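Local coordinates for protein putative solute-binding component of ABC transporter (Clostridium phytofermentans, PDB 4YS6) that probably binds sugars outside the membrane for uptake by an ABC transporter, and holds beta-D-glucopyranose in its pocket, at residues V39-P44 / Y67-Q72; K94-A99 / I118-Y123. One frame throughout, in Å; residues are numbered along the deposited sequence.

Contact 1: V39-P44 / Y67-Q72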
# COMPACT_ATOMS: atom_id res chain seq x y z
N VAL A 39 6.92 -2.75 -23.77
CA VAL A 39 6.96 -2.14 -22.44
C VAL A 39 7.10 -3.24 -21.41
O VAL A 39 6.35 -4.23 -21.44
CB VAL A 39 5.68 -1.34 -22.18
CG1 VAL A 39 5.66 -0.76 -20.76
CG2 VAL A 39 5.57 -0.25 -23.20
N GLY A 40 8.04 -3.07 -20.48
CA GLY A 40 8.22 -4.03 -19.43
C GLY A 40 7.45 -3.59 -18.20
O GLY A 40 7.43 -2.40 -17.86
N VAL A 41 6.81 -4.54 -17.53
CA VAL A 41 6.04 -4.25 -16.34
C VAL A 41 6.45 -5.22 -15.27
O VAL A 41 6.27 -6.44 -15.42
CB VAL A 41 4.52 -4.36 -16.59
CG1 VAL A 41 3.73 -3.97 -15.33
CG2 VAL A 41 4.09 -3.49 -17.79
N ALA A 42 7.06 -4.69 -14.21
CA ALA A 42 7.61 -5.51 -13.15
C ALA A 42 6.80 -5.33 -11.87
O ALA A 42 6.77 -4.24 -11.29
CB ALA A 42 9.07 -5.15 -12.90
N MSE A 43 6.16 -6.41 -11.42
CA MSE A 43 5.31 -6.38 -10.22
C MSE A 43 5.98 -7.18 -9.09
O MSE A 43 6.77 -8.09 -9.37
CB MSE A 43 3.92 -6.95 -10.53
CG MSE A 43 3.12 -6.16 -11.57
SE MSE A 43 2.44 -4.55 -10.73
CE MSE A 43 3.01 -3.23 -12.03
N PRO A 44 5.69 -6.84 -7.83
CA PRO A 44 6.47 -7.46 -6.74
C PRO A 44 6.12 -8.90 -6.43
O PRO A 44 7.04 -9.71 -6.27
CB PRO A 44 6.15 -6.57 -5.52
CG PRO A 44 4.86 -5.88 -5.86
CD PRO A 44 4.88 -5.71 -7.35
N TYR A 67 0.68 -1.28 -27.36
CA TYR A 67 1.98 -1.76 -26.95
C TYR A 67 2.02 -3.27 -26.81
O TYR A 67 0.98 -3.92 -26.66
CB TYR A 67 2.39 -1.11 -25.62
CG TYR A 67 2.44 0.39 -25.73
CD1 TYR A 67 3.56 1.02 -26.24
CD2 TYR A 67 1.36 1.16 -25.35
CE1 TYR A 67 3.60 2.39 -26.35
CE2 TYR A 67 1.39 2.53 -25.46
CZ TYR A 67 2.51 3.14 -25.96
OH TYR A 67 2.56 4.50 -26.08
N GLU A 68 3.23 -3.81 -26.92
CA GLU A 68 3.52 -5.18 -26.52
C GLU A 68 3.99 -5.12 -25.08
O GLU A 68 4.54 -4.09 -24.64
CB GLU A 68 4.57 -5.84 -27.42
CG GLU A 68 4.15 -6.03 -28.87
CD GLU A 68 3.11 -7.13 -29.05
OE1 GLU A 68 2.68 -7.72 -28.03
OE2 GLU A 68 2.72 -7.40 -30.21
N VAL A 69 3.73 -6.18 -24.33
CA VAL A 69 3.95 -6.15 -22.88
C VAL A 69 4.73 -7.35 -22.38
O VAL A 69 4.43 -8.48 -22.73
CB VAL A 69 2.62 -6.11 -22.12
CG1 VAL A 69 2.86 -6.06 -20.63
CG2 VAL A 69 1.81 -4.91 -22.55
N ASP A 70 5.73 -7.08 -21.54
CA ASP A 70 6.47 -8.12 -20.82
C ASP A 70 6.19 -7.94 -19.34
O ASP A 70 6.82 -7.11 -18.68
CB ASP A 70 7.96 -8.01 -21.12
CG ASP A 70 8.78 -9.12 -20.45
OD1 ASP A 70 8.21 -10.02 -19.80
OD2 ASP A 70 10.02 -9.08 -20.59
N LEU A 71 5.19 -8.67 -18.85
CA LEU A 71 4.75 -8.59 -17.45
C LEU A 71 5.34 -9.72 -16.62
O LEU A 71 5.20 -10.89 -16.97
CB LEU A 71 3.23 -8.64 -17.38
CG LEU A 71 2.60 -8.80 -16.01
CD1 LEU A 71 2.88 -7.57 -15.16
CD2 LEU A 71 1.11 -9.04 -16.13
N GLN A 72 6.03 -9.39 -15.54
CA GLN A 72 6.61 -10.41 -14.68
C GLN A 72 6.40 -10.06 -13.22
O GLN A 72 6.39 -8.88 -12.84
CB GLN A 72 8.10 -10.59 -14.97
CG GLN A 72 8.37 -11.08 -16.38
CD GLN A 72 9.83 -11.39 -16.62
OE1 GLN A 72 10.40 -12.23 -15.93
NE2 GLN A 72 10.44 -10.72 -17.59

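Contact 2: K94-A99 / I118-Y123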
# COMPACT_ATOMS: atom_id res chain seq x y z
N LYS A 94 11.43 -0.90 -24.24
CA LYS A 94 11.77 0.49 -24.53
C LYS A 94 11.44 1.43 -23.37
O LYS A 94 11.86 2.58 -23.37
CB LYS A 94 11.03 0.95 -25.79
CG LYS A 94 11.37 0.16 -27.04
CD LYS A 94 12.76 0.51 -27.54
CE LYS A 94 13.15 -0.30 -28.77
NZ LYS A 94 13.37 -1.74 -28.43
N LEU A 95 10.69 0.92 -22.40
CA LEU A 95 10.23 1.67 -21.24
C LEU A 95 9.94 0.64 -20.15
O LEU A 95 9.43 -0.46 -20.45
CB LEU A 95 8.97 2.51 -21.56
CG LEU A 95 8.40 3.45 -20.51
CD1 LEU A 95 7.68 4.63 -21.19
CD2 LEU A 95 7.43 2.75 -19.53
N LEU A 96 10.25 0.99 -18.90
CA LEU A 96 10.00 0.11 -17.76
C LEU A 96 9.02 0.73 -16.79
O LEU A 96 9.20 1.88 -16.36
CB LEU A 96 11.29 -0.21 -17.03
CG LEU A 96 12.37 -0.88 -17.89
CD1 LEU A 96 13.73 -0.81 -17.19
CD2 LEU A 96 11.97 -2.33 -18.14
N VAL A 97 7.99 -0.03 -16.45
CA VAL A 97 7.07 0.31 -15.39
C VAL A 97 7.36 -0.62 -14.24
O VAL A 97 7.16 -1.84 -14.38
CB VAL A 97 5.62 0.17 -15.85
CG1 VAL A 97 4.68 0.46 -14.69
CG2 VAL A 97 5.34 1.09 -17.03
N ILE A 98 7.82 -0.08 -13.10
CA ILE A 98 8.33 -0.93 -12.03
C ILE A 98 7.69 -0.65 -10.71
O ILE A 98 7.76 0.47 -10.21
CB ILE A 98 9.88 -0.78 -11.86
CG1 ILE A 98 10.58 -1.18 -13.15
CG2 ILE A 98 10.38 -1.60 -10.69
CD1 ILE A 98 12.00 -0.82 -13.17
N ALA A 99 7.08 -1.69 -10.14
CA ALA A 99 6.59 -1.66 -8.77
C ALA A 99 7.59 -2.44 -7.91
O ALA A 99 7.58 -3.67 -7.87
CB ALA A 99 5.21 -2.27 -8.69
N ILE A 118 16.25 4.25 -21.74
CA ILE A 118 14.98 3.64 -21.37
C ILE A 118 14.37 4.39 -20.20
O ILE A 118 14.95 4.43 -19.12
CB ILE A 118 15.17 2.16 -21.00
CG1 ILE A 118 15.66 1.36 -22.20
CG2 ILE A 118 13.86 1.54 -20.50
CD1 ILE A 118 16.18 -0.00 -21.83
N SER A 119 13.20 4.99 -20.41
CA SER A 119 12.50 5.69 -19.32
C SER A 119 11.96 4.73 -18.28
O SER A 119 11.60 3.60 -18.61
CB SER A 119 11.36 6.52 -19.88
OG SER A 119 11.89 7.55 -20.70
N VAL A 120 11.92 5.19 -17.03
CA VAL A 120 11.45 4.40 -15.90
C VAL A 120 10.32 5.10 -15.18
O VAL A 120 10.47 6.23 -14.70
CB VAL A 120 12.60 4.13 -14.90
CG1 VAL A 120 12.09 3.46 -13.64
CG2 VAL A 120 13.67 3.28 -15.58
N ILE A 121 9.20 4.41 -15.08
CA ILE A 121 8.07 4.90 -14.29
C ILE A 121 8.01 4.06 -13.03
O ILE A 121 7.92 2.83 -13.09
CB ILE A 121 6.74 4.82 -15.08
CG1 ILE A 121 6.80 5.69 -16.34
CG2 ILE A 121 5.59 5.26 -14.21
CD1 ILE A 121 5.63 5.53 -17.26
N ALA A 122 8.11 4.72 -11.88
CA ALA A 122 7.90 4.06 -10.59
C ALA A 122 6.40 3.90 -10.40
O ALA A 122 5.67 4.89 -10.42
CB ALA A 122 8.47 4.86 -9.47
N TYR A 123 5.96 2.66 -10.23
CA TYR A 123 4.57 2.32 -10.11
C TYR A 123 4.22 2.07 -8.65
O TYR A 123 4.73 1.13 -8.06
CB TYR A 123 4.25 1.04 -10.93
CG TYR A 123 2.78 0.70 -10.98
CD1 TYR A 123 2.16 0.03 -9.94
CD2 TYR A 123 2.02 1.06 -12.08
CE1 TYR A 123 0.80 -0.26 -9.99
CE2 TYR A 123 0.68 0.79 -12.14
CZ TYR A 123 0.07 0.13 -11.11
OH TYR A 123 -1.27 -0.15 -11.20
O HOH W 1 11.50 5.03 -22.76

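Contact 1: V39-P44 / Y67-Q72
Val39 N bonds to Glu68 O, and from there a ladder of five backbone hydrogen bonds joins strand 39-43 to strand 68-72. The bonds alternate in the parallel manner: after the first come Asp70 N to Val39 O, Val41 N to Asp70 O, Gln72 N to Val41 O, and Met43 N to Gln72 O. The shortest is Val41 N to Asp70 O at 2.8 Å. Strand directions differ by 19°, and the pair belongs to a beta-alpha-beta unit whose crossover is helix 50-64, in a Rossmann-like lobe of a periplasmic binding protein. Residues 68-72 belong to strand 68-73, outermost in this sheet.

On the face carrying Ala42, Gln72 reaches back along its own strand, and in one of its two conformers NE2 comes 3.2 Å from Asp70 OD1, a bond that is therefore doubtful. Met88 of helix 78-90 packs against Ala42, Asp70 and Gln72.

On the face of Val39, Val41, Val69 and Leu71 the contacts are apolar. Val41 straddles two neighbours: CG2 lies 4.0 Å from Val69 CG1, while CG1, anti to the backbone N (chi1 -177°), lies 3.7 Å from Leu71 CD1. Leu62 of helix 50-64 covers both Val41 and Val69. Leu71 CD1 also touches CG of Met43, a residue beyond that face, at 3.9 Å, which places one methyl against two side chains of the adjacent strand. At the far end, where Tyr67 precedes its strand, the Tyr67 hydroxyl is hydrogen-bonded to Asp306 OD1, and its ring atom CD1 lies 3.9 Å from Val39 CG2.

Contact 2: K94-A99 / I118-Y123
Leu96 N bonds to Ser119 O and Ile98 N to Ile121 O, and the carbonyls of the same two residues accept from Ile121 N (Leu96 O) and Tyr123 N (Ile98 O), giving four backbone hydrogen bonds between the strands. All are straight at the hydrogen, 170° or more. The last, 2.8 Å between Tyr123 N and Ile98 O, differs at the acceptor, where the donor stands 48° out of the carbonyl plane.

Next to Leu95 and Ser119 a water bridges the two backbones. It donates to Lys94 O at 2.6 Å and accepts from Ser119 N at 2.9 Å, linking two atoms that are 4.0 Å apart.

These parallel strands, inclined by 14°, are the beta elements of a beta-alpha-beta unit connected through helix 107-115, in the sheet of one lobe of the periplasmic binding protein fold.

Apolar contacts occupy both faces. On one, Leu96 CG meets Ile118 CG2 at 3.9 Å, and Ala113 of the crossover helix touches both residues. On the other, Leu95 CD2 approaches Ile121 CD1 at 4.0 Å, while Ile308 of helix 294-309 packs on Leu95. The Tyr123 ring is met obliquely by Val97 CG1, 3.8 Å from CD2, and by Ala99 CB, 4.0 Å from CD1. Its hydroxyl is hydrogen-bonded to Asp54 OD1.

From the N terminus, strand 38-43 runs first, and contact 1 closes the loop through helix 50-64 when strand 68-73 returns beside it. After helix 78-90, contact 2 opens at strand 95-98 and closes through helix 107-115 at strand 119-123. The loops follow in series, neither nesting nor crossing. In space they adjoin, their centres about 9 Å apart: strand 95-98 lies along the edge of 38-43 not used by 68-73. Probable hydrogen bonds from Val97 N to Gly40 O and from Ala99 N to Ala42 O, each 2.8 Å, join the two units into four successive parallel strands of a mixed seven-stranded sheet, ordered 68-73, 38-43, 95-98, 119-123.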